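Local coordinates for quinoline 2-oxidoreductase small subunit (Pseudomonas putida, PDB 1T3Q), which carries two [2Fe-2S] clusters in a molybdenum hydroxylase that oxidises quinoline, and probably relays electrons from the molybdopterin cofactor toward FAD, at residues A[9-14]-A[22-27]; A[59-64]-A[76-81]; A[93-98]-A[157-162]; A[100-105]-A[150-155]. One frame throughout, in Å; residues are numbered along the deposited sequence.

Contact 1: residues A[9-14]-A[22-27]; sequences LMRISA and VFYVEP
Met10 and Val25 hold each other by two backbone hydrogen bonds, Met10 N to Val25 O at 2.7 Å and Val25 N to Met10 O at 3.1 Å. Two residues on, Ile12 and Phe23 repeat the pattern, with Ile12 N donating to Phe23 O at 2.8 Å and Phe23 N giving the bond back to Ile12 O. Between these hydrogen-bonded pairs sits the non-hydrogen-bonded pair Arg11 and Tyr24. Their side chains lie on the same face of the sheet, with Val22. Arg11 runs extended, its CG anti to the backbone N (chi1 180°), and lies across the Tyr24 ring: Arg11 CA stands over the ring face in a CH-pi contact, and CD comes to 3.2 Å from Tyr24 OH. The guanidinium is turned 85° from the tyrosine ring, with Val22 CG1 over one of its faces. On the other face of the sheet the chemistry is apolar. Ile12 CB sits over the Phe23 ring, 4.0 Å from its centroid, while Ile12 CG2 touches Phe23 CZ at 3.5 Å. Ile12 CG1 meets Val25 CG2, and helix 31-39 packs against Phe23 and Val25 through Val38. At the open end of the strands Met10 SD rests on Pro27 CG at 3.9 Å. This is an amphipathic antiparallel beta hairpin, its apolar face turned to helix 31-39, the opening element of the plant-ferredoxin-like [2Fe-2S] domain.

Contact 2: residues A[59-64]-A[76-81]; sequences LIDGAP and EGCSIE
Asp61 turns its CG beside its own backbone N and anti to the carbonyl carbon (chi1 -62°), and chi2 of -37° then swings the carboxylate so that OD1 faces the N-H of Ser79 on the neighbouring strand. Ser79 N donates to Asp61 OD1 at 2.9 Å, meeting the oxygen from above the carboxylate plane, 38° out of it. The backbone answers in the reverse direction: Asp61 N gives a nearly straight bond to Ser79 O at 2.7 Å. One residue thus grips both the N-H and the carbonyl of Ser79. Asp61 OD2 accepts a hydrogen bond from a water at 2.7 Å, which also donates to Gly77 O, tying the carboxylate to the loop ahead of the strand. Asp61 and Gly62 are the two central residues of a type I' turn from Ile60 to Ala63, both with positive phi, and a second water accepts from Gly62 N at 2.8 Å. Further along, Leu59 and Glu81 form an antiparallel hydrogen-bonded pair, with Glu81 N to Leu59 O at 2.9 Å and Leu59 N to Glu81 O at 3.3 Å. Their side chains lie on one face, Leu59 CD1 near Glu81 OE1, while Glu81 OE2 makes a salt bridge to Arg119. On the face of Ile60 and Ile80, Ile60 CG2 also reaches Cys78 CB at 3.8 Å. Strand 79-81 lies between strand 57-60 and strand 10-16 in the mixed sheet; Leu31 of helix 31-39 packs on Ile60 and Ile80, and helix 111-124 meets the opposite face at Leu59.

Contact 3: residues A[93-98]-A[157-162]; sequences NALQDS and PAVAEA
Ala94 and Ala162 meet methyl to methyl, CB to CB at 3.3 Å, closer than usual van der Waals contact. The second tight point is Val159, whose CG2 reaches Ser98 CB at 3.4 Å and lies beside Ser98 OG. With CG2 anti to the carbonyl carbon and CG1 anti to the backbone N (chi1 171°), Val159 sends its two methyls to different neighbours: CG2 goes to Ser98 and to Ala94 O, at 3.9 Å, while CG1 is 4.2 Å from Leu95 CD1. Behind them helix 111-124 closes the buried side, Leu122 touching Val159 and Leu115 touching Leu95. The Ala158 side is looser. Its carbonyl O is 4.2 Å from Ala94 CB, and the residue is exposed. The short helical segments run nearly antiparallel, 170° between their directions, with axes 8.9 Å apart, and small residues on both helices make that spacing possible. Ser98 OG turns its polarity elsewhere, bonding to Ala153 O at the end of helix 148-154. Between the two segments the contact is mainly packing of small apolar groups, so shape and the exclusion of water, rather than directional bonds, probably do the holding here.

Contact 4: residues A[100-105]-A[150-155]; sequences RRHHAL and IIDAIT
Helices 94-101 and 148-154 of the four-helix domain around the second [2Fe-2S] cluster come together where the first one ends, and His102 and Ala104 make the join. His102 lays its imidazole against the backbone of the partner helix. Its CG is beside the backbone N and anti to the carbonyl carbon (chi1 -72°), and one ring face looks onto Asp152 O, 3.9 Å above the plane and over its centre, with Ala153 N at the same height but offset toward the rim. The carbon CD2 packs on Asp152 CB at 3.5 Å, while ND1 comes to 3.8 Å from Ala153 CA. A hydrogen bond between His102 ND1 and Ser98 O, one turn back, would fix the rotation of the ring. The Asp152 carboxylate is turned 59° from the imidazole plane, and its OD2 makes a salt bridge to Arg130. His103 then leaves the helix with positive phi in a Schellman motif, and this reversal brings Ala104 back to the partner helix. There Ala104 CB lies 3.9 Å from Ile150 CG1 and 4.1 Å from Ala153 CB, and Ala104 O is 3.3 Å from Ile150 CG1. Phe99 fills in behind, touching Ala104, Ile150 and Ala153. The side chain of Ile150 also lies about 5 Å from those of Cys110 and Cys142, two residues that bind the cluster. Both helices belong to the helical [2Fe-2S] domain found in the xanthine oxidase family, and this join lies beside its cluster-binding cysteines.

Overall arrangement
Contacts 1 and 2 build one mixed sheet, in which strands 10-16 and 79-81 are neighbours; they meet directly where Ser13 O and N face Gly77 N and Glu76 OE2. Both are partly buried and rest on backbone hydrogen bonds, with water and carboxylate chemistry added in contact 2. Contacts 3 and 4 are buried, use helix 94-101 in common and rely on side-chain packing. Contact 4 is nested in the loop closed by contact 3, and their centres lie about 10 Å apart. Of the two, contact 4 comes near a cluster, whereas contact 3 lies away from the metal and cofactor sites. Contacts 1 and 4 are about 37 Å apart between centres, on opposite sides of the chain's centre.

Contact 1: residues A[9-14]-A[22-27]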
loop_
_atom_site.group_PDB
_atom_site.type_symbol
_atom_site.label_atom_id
_atom_site.label_comp_id
_atom_site.label_asym_id
_atom_site.label_seq_id
_atom_site.Cartn_x
_atom_site.Cartn_y
_atom_site.Cartn_z
ATOM N N LEU A 9 14.490 22.287 -16.264
ATOM C CA LEU A 9 15.211 21.130 -15.698
ATOM C C LEU A 9 16.601 20.953 -16.293
ATOM O O LEU A 9 16.789 21.039 -17.508
ATOM C CB LEU A 9 14.435 19.823 -15.940
ATOM C CG LEU A 9 13.630 19.155 -14.810
ATOM C CD1 LEU A 9 12.913 20.207 -13.993
ATOM C CD2 LEU A 9 12.630 18.157 -15.397
ATOM N N MET A 10 17.564 20.667 -15.429
ATOM C CA MET A 10 18.943 20.468 -15.848
ATOM C C MET A 10 19.373 19.009 -15.705
ATOM O O MET A 10 19.061 18.349 -14.711
ATOM C CB MET A 10 19.867 21.372 -15.026
ATOM C CG MET A 10 19.685 22.857 -15.316
ATOM S SD MET A 10 20.814 23.889 -14.369
ATOM C CE MET A 10 22.386 23.459 -15.134
ATOM N N ARG A 11 20.092 18.517 -16.709
ATOM C CA ARG A 11 20.574 17.144 -16.732
ATOM C C ARG A 11 21.822 17.034 -15.869
ATOM O O ARG A 11 22.869 17.585 -16.206
ATOM C CB ARG A 11 20.892 16.733 -18.171
ATOM C CG ARG A 11 21.409 15.311 -18.329
ATOM C CD ARG A 11 21.507 14.939 -19.803
ATOM N NE ARG A 11 21.940 13.561 -20.008
ATOM C CZ ARG A 11 23.163 13.111 -19.741
ATOM N NH1 ARG A 11 24.084 13.932 -19.254
ATOM N NH2 ARG A 11 23.467 11.838 -19.968
ATOM N N ILE A 12 21.708 16.323 -14.753
ATOM C CA ILE A 12 22.835 16.168 -13.850
ATOM C C ILE A 12 23.423 14.768 -13.906
ATOM O O ILE A 12 22.707 13.772 -13.823
ATOM C CB ILE A 12 22.432 16.488 -12.392
ATOM C CG1 ILE A 12 21.844 17.903 -12.320
ATOM C CG2 ILE A 12 23.648 16.367 -11.474
ATOM C CD1 ILE A 12 22.757 18.988 -12.873
ATOM N N SER A 13 24.741 14.711 -14.047
ATOM C CA SER A 13 25.456 13.449 -14.123
ATOM C C SER A 13 26.326 13.265 -12.884
ATOM O O SER A 13 27.250 14.043 -12.637
ATOM C CB SER A 13 26.319 13.428 -15.388
ATOM O OG SER A 13 27.048 12.221 -15.490
ATOM N N ALA A 14 26.024 12.237 -12.098
ATOM C CA ALA A 14 26.786 11.962 -10.883
ATOM C C ALA A 14 26.776 10.472 -10.563
ATOM O O ALA A 14 25.887 9.739 -10.996
ATOM C CB ALA A 14 26.199 12.747 -9.708
ATOM N N VAL A 22 22.007 9.572 -13.940
ATOM C CA VAL A 22 21.641 10.779 -14.659
ATOM C C VAL A 22 20.236 11.147 -14.211
ATOM O O VAL A 22 19.304 10.367 -14.378
ATOM C CB VAL A 22 21.634 10.554 -16.186
ATOM C CG1 VAL A 22 21.148 11.812 -16.887
ATOM C CG2 VAL A 22 23.032 10.191 -16.668
ATOM N N PHE A 23 20.088 12.329 -13.624
ATOM C CA PHE A 23 18.779 12.779 -13.165
ATOM C C PHE A 23 18.525 14.233 -13.540
ATOM O O PHE A 23 19.463 15.021 -13.697
ATOM C CB PHE A 23 18.643 12.567 -11.648
ATOM C CG PHE A 23 19.762 13.162 -10.838
ATOM C CD1 PHE A 23 19.684 14.467 -10.368
ATOM C CD2 PHE A 23 20.904 12.415 -10.553
ATOM C CE1 PHE A 23 20.723 15.023 -9.627
ATOM C CE2 PHE A 23 21.952 12.962 -9.813
ATOM C CZ PHE A 23 21.863 14.269 -9.349
ATOM N N TYR A 24 17.253 14.577 -13.702
ATOM C CA TYR A 24 16.862 15.929 -14.071
ATOM C C TYR A 24 16.259 16.663 -12.893
ATOM O O TYR A 24 15.361 16.154 -12.228
ATOM C CB TYR A 24 15.869 15.894 -15.231
ATOM C CG TYR A 24 16.503 15.453 -16.526
ATOM C CD1 TYR A 24 16.887 14.127 -16.721
ATOM C CD2 TYR A 24 16.771 16.373 -17.536
ATOM C CE1 TYR A 24 17.524 13.731 -17.891
ATOM C CE2 TYR A 24 17.408 15.989 -18.705
ATOM C CZ TYR A 24 17.783 14.669 -18.876
ATOM O OH TYR A 24 18.427 14.295 -20.031
ATOM N N VAL A 25 16.756 17.867 -12.645
ATOM C CA VAL A 25 16.290 18.671 -11.529
ATOM C C VAL A 25 16.309 20.156 -11.837
ATOM O O VAL A 25 16.986 20.606 -12.766
ATOM C CB VAL A 25 17.179 18.448 -10.279
ATOM C CG1 VAL A 25 17.030 17.025 -9.777
ATOM C CG2 VAL A 25 18.639 18.740 -10.621
ATOM N N GLU A 26 15.553 20.915 -11.052
ATOM C CA GLU A 26 15.528 22.364 -11.190
ATOM C C GLU A 26 16.592 22.869 -10.228
ATOM O O GLU A 26 16.865 22.229 -9.211
ATOM C CB GLU A 26 14.177 22.941 -10.772
ATOM C CG GLU A 26 13.009 22.516 -11.623
ATOM C CD GLU A 26 11.733 23.220 -11.223
ATOM O OE1 GLU A 26 11.285 23.040 -10.074
ATOM O OE2 GLU A 26 11.179 23.965 -12.056
ATOM N N PRO A 27 17.207 24.022 -10.530
ATOM C CA PRO A 27 18.241 24.577 -9.652
ATOM C C PRO A 27 17.737 24.825 -8.224
ATOM O O PRO A 27 18.500 24.714 -7.267
ATOM C CB PRO A 27 18.629 25.878 -10.357
ATOM C CG PRO A 27 18.412 25.546 -11.810
ATOM C CD PRO A 27 17.096 24.804 -11.776
#

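Contact 2: residues A[59-64]-A[76-81]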
loop_
_atom_site.group_PDB
_atom_site.type_symbol
_atom_site.label_atom_id
_atom_site.label_comp_id
_atom_site.label_asym_id
_atom_site.label_seq_id
_atom_site.Cartn_x
_atom_site.Cartn_y
_atom_site.Cartn_z
ATOM N N LEU A 59 28.014 11.461 1.974
ATOM C CA LEU A 59 29.412 11.621 1.592
ATOM C C LEU A 59 29.480 11.984 0.116
ATOM O O LEU A 59 28.882 11.312 -0.731
ATOM C CB LEU A 59 30.204 10.331 1.837
ATOM C CG LEU A 59 30.269 9.793 3.271
ATOM C CD1 LEU A 59 31.099 8.510 3.298
ATOM C CD2 LEU A 59 30.884 10.828 4.187
ATOM N N ILE A 60 30.188 13.067 -0.181
ATOM C CA ILE A 60 30.377 13.515 -1.551
ATOM C C ILE A 60 31.885 13.474 -1.787
ATOM O O ILE A 60 32.654 14.196 -1.140
ATOM C CB ILE A 60 29.810 14.935 -1.760
ATOM C CG1 ILE A 60 28.289 14.903 -1.554
ATOM C CG2 ILE A 60 30.136 15.432 -3.165
ATOM C CD1 ILE A 60 27.579 16.208 -1.857
ATOM N N ASP A 61 32.295 12.598 -2.698
ATOM C CA ASP A 61 33.704 12.397 -3.002
ATOM C C ASP A 61 34.434 12.051 -1.712
ATOM O O ASP A 61 35.529 12.541 -1.445
ATOM C CB ASP A 61 34.303 13.639 -3.658
ATOM C CG ASP A 61 33.644 13.961 -4.980
ATOM O OD1 ASP A 61 33.298 13.010 -5.716
ATOM O OD2 ASP A 61 33.474 15.156 -5.293
ATOM N N GLY A 62 33.783 11.216 -0.904
ATOM C CA GLY A 62 34.350 10.770 0.355
ATOM C C GLY A 62 34.243 11.694 1.552
ATOM O O GLY A 62 34.603 11.301 2.662
ATOM N N ALA A 63 33.736 12.907 1.351
ATOM C CA ALA A 63 33.634 13.862 2.447
ATOM C C ALA A 63 32.199 14.155 2.881
ATOM O O ALA A 63 31.323 14.379 2.053
ATOM C CB ALA A 63 34.325 15.162 2.059
ATOM N N PRO A 64 31.950 14.162 4.197
ATOM C CA PRO A 64 30.589 14.442 4.663
ATOM C C PRO A 64 30.155 15.881 4.368
ATOM O O PRO A 64 30.906 16.835 4.590
ATOM C CB PRO A 64 30.665 14.133 6.160
ATOM C CG PRO A 64 32.105 14.416 6.493
ATOM C CD PRO A 64 32.842 13.824 5.320
ATOM N N GLU A 76 26.783 17.532 -9.947
ATOM C CA GLU A 76 27.405 17.246 -11.234
ATOM C C GLU A 76 28.869 16.855 -11.091
ATOM O O GLU A 76 29.658 17.569 -10.469
ATOM C CB GLU A 76 27.296 18.460 -12.162
ATOM C CG GLU A 76 28.029 18.290 -13.500
ATOM C CD GLU A 76 27.342 17.293 -14.426
ATOM O OE1 GLU A 76 28.020 16.738 -15.316
ATOM O OE2 GLU A 76 26.121 17.075 -14.273
ATOM N N GLY A 77 29.220 15.717 -11.676
ATOM C CA GLY A 77 30.595 15.248 -11.631
ATOM C C GLY A 77 31.081 14.736 -10.290
ATOM O O GLY A 77 32.277 14.487 -10.121
ATOM N N CYS A 78 30.170 14.569 -9.337
ATOM C CA CYS A 78 30.546 14.087 -8.011
ATOM C C CYS A 78 30.169 12.630 -7.770
ATOM O O CYS A 78 29.306 12.073 -8.453
ATOM C CB CYS A 78 29.890 14.947 -6.928
ATOM S SG CYS A 78 30.385 16.684 -6.941
ATOM N N SER A 79 30.837 12.018 -6.797
ATOM C CA SER A 79 30.565 10.642 -6.416
ATOM C C SER A 79 29.860 10.720 -5.063
ATOM O O SER A 79 30.453 11.118 -4.061
ATOM C CB SER A 79 31.867 9.853 -6.281
ATOM O OG SER A 79 31.611 8.545 -5.802
ATOM N N ILE A 80 28.587 10.341 -5.051
ATOM C CA ILE A 80 27.766 10.402 -3.845
ATOM C C ILE A 80 27.509 9.045 -3.202
ATOM O O ILE A 80 27.262 8.053 -3.889
ATOM C CB ILE A 80 26.407 11.048 -4.171
ATOM C CG1 ILE A 80 26.624 12.487 -4.645
ATOM C CG2 ILE A 80 25.492 10.988 -2.955
ATOM C CD1 ILE A 80 25.375 13.146 -5.207
ATOM N N GLU A 81 27.559 9.018 -1.872
ATOM C CA GLU A 81 27.311 7.804 -1.111
ATOM C C GLU A 81 26.207 8.061 -0.094
ATOM O O GLU A 81 26.368 8.891 0.799
ATOM C CB GLU A 81 28.571 7.370 -0.362
ATOM C CG GLU A 81 29.660 6.778 -1.227
ATOM C CD GLU A 81 30.917 6.513 -0.427
ATOM O OE1 GLU A 81 31.711 7.459 -0.235
ATOM O OE2 GLU A 81 31.100 5.365 0.027
HETATM O O HOH W 1 33.874 15.896 -7.906
HETATM O O HOH W 2 31.437 9.827 -1.570
#

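Contact 3: residues A[93-98]-A[157-162]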
loop_
_atom_site.group_PDB
_atom_site.type_symbol
_atom_site.label_atom_id
_atom_site.label_comp_id
_atom_site.label_asym_id
_atom_site.label_seq_id
_atom_site.Cartn_x
_atom_site.Cartn_y
_atom_site.Cartn_z
ATOM N N ASN A 93 26.912 -4.057 7.615
ATOM C CA ASN A 93 28.366 -4.109 7.687
ATOM C C ASN A 93 28.756 -3.910 9.143
ATOM O O ASN A 93 27.888 -3.712 9.998
ATOM C CB ASN A 93 29.028 -3.082 6.748
ATOM C CG ASN A 93 28.887 -1.644 7.216
ATOM O OD1 ASN A 93 29.344 -0.731 6.527
ATOM N ND2 ASN A 93 28.273 -1.432 8.372
ATOM N N ALA A 94 30.048 -3.976 9.437
ATOM C CA ALA A 94 30.514 -3.855 10.813
ATOM C C ALA A 94 29.953 -2.658 11.577
ATOM O O ALA A 94 29.509 -2.802 12.717
ATOM C CB ALA A 94 32.035 -3.823 10.839
ATOM N N LEU A 95 29.983 -1.483 10.959
ATOM C CA LEU A 95 29.484 -0.272 11.611
ATOM C C LEU A 95 27.995 -0.377 11.929
ATOM O O LEU A 95 27.580 -0.101 13.053
ATOM C CB LEU A 95 29.738 0.955 10.728
ATOM C CG LEU A 95 29.308 2.304 11.318
ATOM C CD1 LEU A 95 29.975 2.517 12.671
ATOM C CD2 LEU A 95 29.675 3.426 10.349
ATOM N N GLN A 96 27.200 -0.773 10.938
ATOM C CA GLN A 96 25.755 -0.916 11.115
ATOM C C GLN A 96 25.443 -1.950 12.185
ATOM O O GLN A 96 24.634 -1.710 13.082
ATOM C CB GLN A 96 25.093 -1.332 9.799
ATOM C CG GLN A 96 25.213 -0.300 8.692
ATOM C CD GLN A 96 24.747 -0.837 7.357
ATOM O OE1 GLN A 96 25.258 -1.851 6.876
ATOM N NE2 GLN A 96 23.775 -0.162 6.746
ATOM N N ASP A 97 26.091 -3.106 12.089
ATOM C CA ASP A 97 25.870 -4.163 13.062
ATOM C C ASP A 97 26.215 -3.688 14.465
ATOM O O ASP A 97 25.548 -4.057 15.437
ATOM C CB ASP A 97 26.697 -5.399 12.705
ATOM C CG ASP A 97 26.575 -6.491 13.743
ATOM O OD1 ASP A 97 27.496 -6.633 14.576
ATOM O OD2 ASP A 97 25.549 -7.196 13.733
ATOM N N SER A 98 27.254 -2.863 14.573
ATOM C CA SER A 98 27.660 -2.337 15.865
ATOM C C SER A 98 26.573 -1.413 16.424
ATOM O O SER A 98 26.258 -1.462 17.615
ATOM C CB SER A 98 28.971 -1.572 15.738
ATOM O OG SER A 98 29.438 -1.188 17.014
ATOM N N PRO A 157 35.544 -2.462 19.160
ATOM C CA PRO A 157 36.740 -3.068 18.561
ATOM C C PRO A 157 36.529 -3.771 17.216
ATOM O O PRO A 157 37.439 -3.811 16.393
ATOM C CB PRO A 157 37.239 -4.009 19.662
ATOM C CG PRO A 157 35.977 -4.379 20.398
ATOM C CD PRO A 157 35.246 -3.060 20.476
ATOM N N ALA A 158 35.337 -4.313 16.985
ATOM C CA ALA A 158 35.046 -4.982 15.718
ATOM C C ALA A 158 34.960 -3.941 14.602
ATOM O O ALA A 158 35.287 -4.223 13.444
ATOM C CB ALA A 158 33.742 -5.759 15.812
ATOM N N VAL A 159 34.513 -2.740 14.959
ATOM C CA VAL A 159 34.404 -1.643 14.001
ATOM C C VAL A 159 35.800 -1.154 13.621
ATOM O O VAL A 159 36.092 -0.920 12.444
ATOM C CB VAL A 159 33.593 -0.460 14.593
ATOM C CG1 VAL A 159 33.679 0.751 13.676
ATOM C CG2 VAL A 159 32.145 -0.872 14.772
ATOM N N ALA A 160 36.662 -1.006 14.621
ATOM C CA ALA A 160 38.028 -0.557 14.380
ATOM C C ALA A 160 38.735 -1.555 13.465
ATOM O O ALA A 160 39.444 -1.168 12.538
ATOM C CB ALA A 160 38.779 -0.425 15.705
ATOM N N GLU A 161 38.534 -2.842 13.728
ATOM C CA GLU A 161 39.146 -3.893 12.923
ATOM C C GLU A 161 38.666 -3.812 11.474
ATOM O O GLU A 161 39.465 -3.884 10.538
ATOM C CB GLU A 161 38.811 -5.266 13.516
ATOM C CG GLU A 161 39.234 -6.452 12.653
ATOM C CD GLU A 161 40.741 -6.562 12.472
ATOM O OE1 GLU A 161 41.182 -7.434 11.687
ATOM O OE2 GLU A 161 41.488 -5.787 13.110
ATOM N N ALA A 162 37.358 -3.661 11.293
ATOM C CA ALA A 162 36.789 -3.564 9.956
ATOM C C ALA A 162 37.329 -2.322 9.251
ATOM O O ALA A 162 37.611 -2.349 8.051
ATOM C CB ALA A 162 35.266 -3.510 10.039
#

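Contact 4: residues A[100-105]-A[150-155]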
loop_
_atom_site.group_PDB
_atom_site.type_symbol
_atom_site.label_atom_id
_atom_site.label_comp_id
_atom_site.label_asym_id
_atom_site.label_seq_id
_atom_site.Cartn_x
_atom_site.Cartn_y
_atom_site.Cartn_z
ATOM N N ARG A 100 23.493 -1.607 15.967
ATOM C CA ARG A 100 22.430 -2.487 16.427
ATOM C C ARG A 100 22.777 -3.166 17.751
ATOM O O ARG A 100 21.971 -3.168 18.684
ATOM C CB ARG A 100 22.137 -3.558 15.373
ATOM C CG ARG A 100 20.934 -4.413 15.707
ATOM C CD ARG A 100 20.803 -5.586 14.766
ATOM N NE ARG A 100 19.606 -6.363 15.067
ATOM C CZ ARG A 100 19.431 -7.629 14.707
ATOM N NH1 ARG A 100 20.384 -8.259 14.032
ATOM N NH2 ARG A 100 18.308 -8.263 15.023
ATOM N N ARG A 101 23.973 -3.743 17.831
ATOM C CA ARG A 101 24.402 -4.424 19.051
ATOM C C ARG A 101 24.444 -3.500 20.264
ATOM O O ARG A 101 24.154 -3.926 21.383
ATOM C CB ARG A 101 25.785 -5.064 18.849
ATOM C CG ARG A 101 25.781 -6.272 17.927
ATOM C CD ARG A 101 27.137 -6.978 17.887
ATOM N NE ARG A 101 28.166 -6.223 17.171
ATOM C CZ ARG A 101 29.103 -5.482 17.751
ATOM N NH1 ARG A 101 29.991 -4.841 17.004
ATOM N NH2 ARG A 101 29.161 -5.384 19.073
ATOM N N HIS A 102 24.798 -2.237 20.049
ATOM C CA HIS A 102 24.880 -1.281 21.148
ATOM C C HIS A 102 23.622 -0.441 21.336
ATOM O O HIS A 102 23.600 0.450 22.183
ATOM C CB HIS A 102 26.077 -0.340 20.958
ATOM C CG HIS A 102 27.404 -0.995 21.193
ATOM N ND1 HIS A 102 28.114 -1.623 20.191
ATOM C CD2 HIS A 102 28.140 -1.136 22.320
ATOM C CE1 HIS A 102 29.233 -2.120 20.692
ATOM N NE2 HIS A 102 29.273 -1.838 21.981
ATOM N N HIS A 103 22.587 -0.727 20.559
ATOM C CA HIS A 103 21.337 0.035 20.644
ATOM C C HIS A 103 21.665 1.519 20.467
ATOM O O HIS A 103 21.422 2.345 21.352
ATOM C CB HIS A 103 20.645 -0.216 21.994
ATOM C CG HIS A 103 19.288 0.417 22.107
ATOM N ND1 HIS A 103 18.383 0.425 21.066
ATOM C CD2 HIS A 103 18.666 1.022 23.149
ATOM C CE1 HIS A 103 17.263 1.006 21.462
ATOM N NE2 HIS A 103 17.409 1.378 22.721
ATOM N N ALA A 104 22.228 1.844 19.307
ATOM C CA ALA A 104 22.627 3.209 18.976
ATOM C C ALA A 104 21.543 3.990 18.227
ATOM O O ALA A 104 21.794 5.083 17.731
ATOM C CB ALA A 104 23.914 3.188 18.144
ATOM N N LEU A 105 20.351 3.417 18.120
ATOM C CA LEU A 105 19.241 4.104 17.461
ATOM C C LEU A 105 17.902 3.675 18.075
ATOM O O LEU A 105 17.768 2.586 18.614
ATOM C CB LEU A 105 19.207 3.822 15.957
ATOM C CG LEU A 105 18.919 2.383 15.555
ATOM C CD1 LEU A 105 18.226 2.343 14.203
ATOM C CD2 LEU A 105 20.234 1.604 15.527
ATOM N N ILE A 150 25.895 5.542 20.789
ATOM C CA ILE A 150 26.409 5.798 19.447
ATOM C C ILE A 150 27.935 5.865 19.579
ATOM O O ILE A 150 28.671 5.372 18.712
ATOM C CB ILE A 150 25.872 7.135 18.875
ATOM C CG1 ILE A 150 24.378 7.004 18.576
ATOM C CG2 ILE A 150 26.627 7.507 17.605
ATOM C CD1 ILE A 150 23.707 8.311 18.172
ATOM N N ILE A 151 28.403 6.464 20.673
ATOM C CA ILE A 151 29.842 6.569 20.922
ATOM C C ILE A 151 30.358 5.141 21.125
ATOM O O ILE A 151 31.421 4.772 20.617
ATOM C CB ILE A 151 30.149 7.407 22.188
ATOM C CG1 ILE A 151 29.478 8.782 22.093
ATOM C CG2 ILE A 151 31.659 7.582 22.357
ATOM C CD1 ILE A 151 29.894 9.613 20.892
ATOM N N ASP A 152 29.593 4.341 21.863
ATOM C CA ASP A 152 29.958 2.948 22.118
ATOM C C ASP A 152 30.088 2.182 20.803
ATOM O O ASP A 152 31.048 1.441 20.596
ATOM C CB ASP A 152 28.887 2.242 22.958
ATOM C CG ASP A 152 28.774 2.790 24.368
ATOM O OD1 ASP A 152 27.779 2.442 25.040
ATOM O OD2 ASP A 152 29.664 3.544 24.814
ATOM N N ALA A 153 29.103 2.352 19.926
ATOM C CA ALA A 153 29.084 1.658 18.646
ATOM C C ALA A 153 30.280 1.993 17.760
ATOM O O ALA A 153 30.899 1.096 17.186
ATOM C CB ALA A 153 27.780 1.961 17.898
ATOM N N ILE A 154 30.605 3.278 17.658
ATOM C CA ILE A 154 31.715 3.724 16.819
ATOM C C ILE A 154 33.096 3.292 17.321
ATOM O O ILE A 154 34.008 3.079 16.521
ATOM C CB ILE A 154 31.689 5.261 16.660
ATOM C CG1 ILE A 154 30.388 5.676 15.968
ATOM C CG2 ILE A 154 32.907 5.736 15.858
ATOM C CD1 ILE A 154 30.118 7.166 15.990
ATOM N N THR A 155 33.243 3.153 18.635
ATOM C CA THR A 155 34.521 2.756 19.218
ATOM C C THR A 155 34.627 1.260 19.475
ATOM O O THR A 155 35.598 0.797 20.072
ATOM C CB THR A 155 34.789 3.498 20.549
ATOM O OG1 THR A 155 33.688 3.297 21.447
ATOM C CG2 THR A 155 34.977 4.984 20.302
#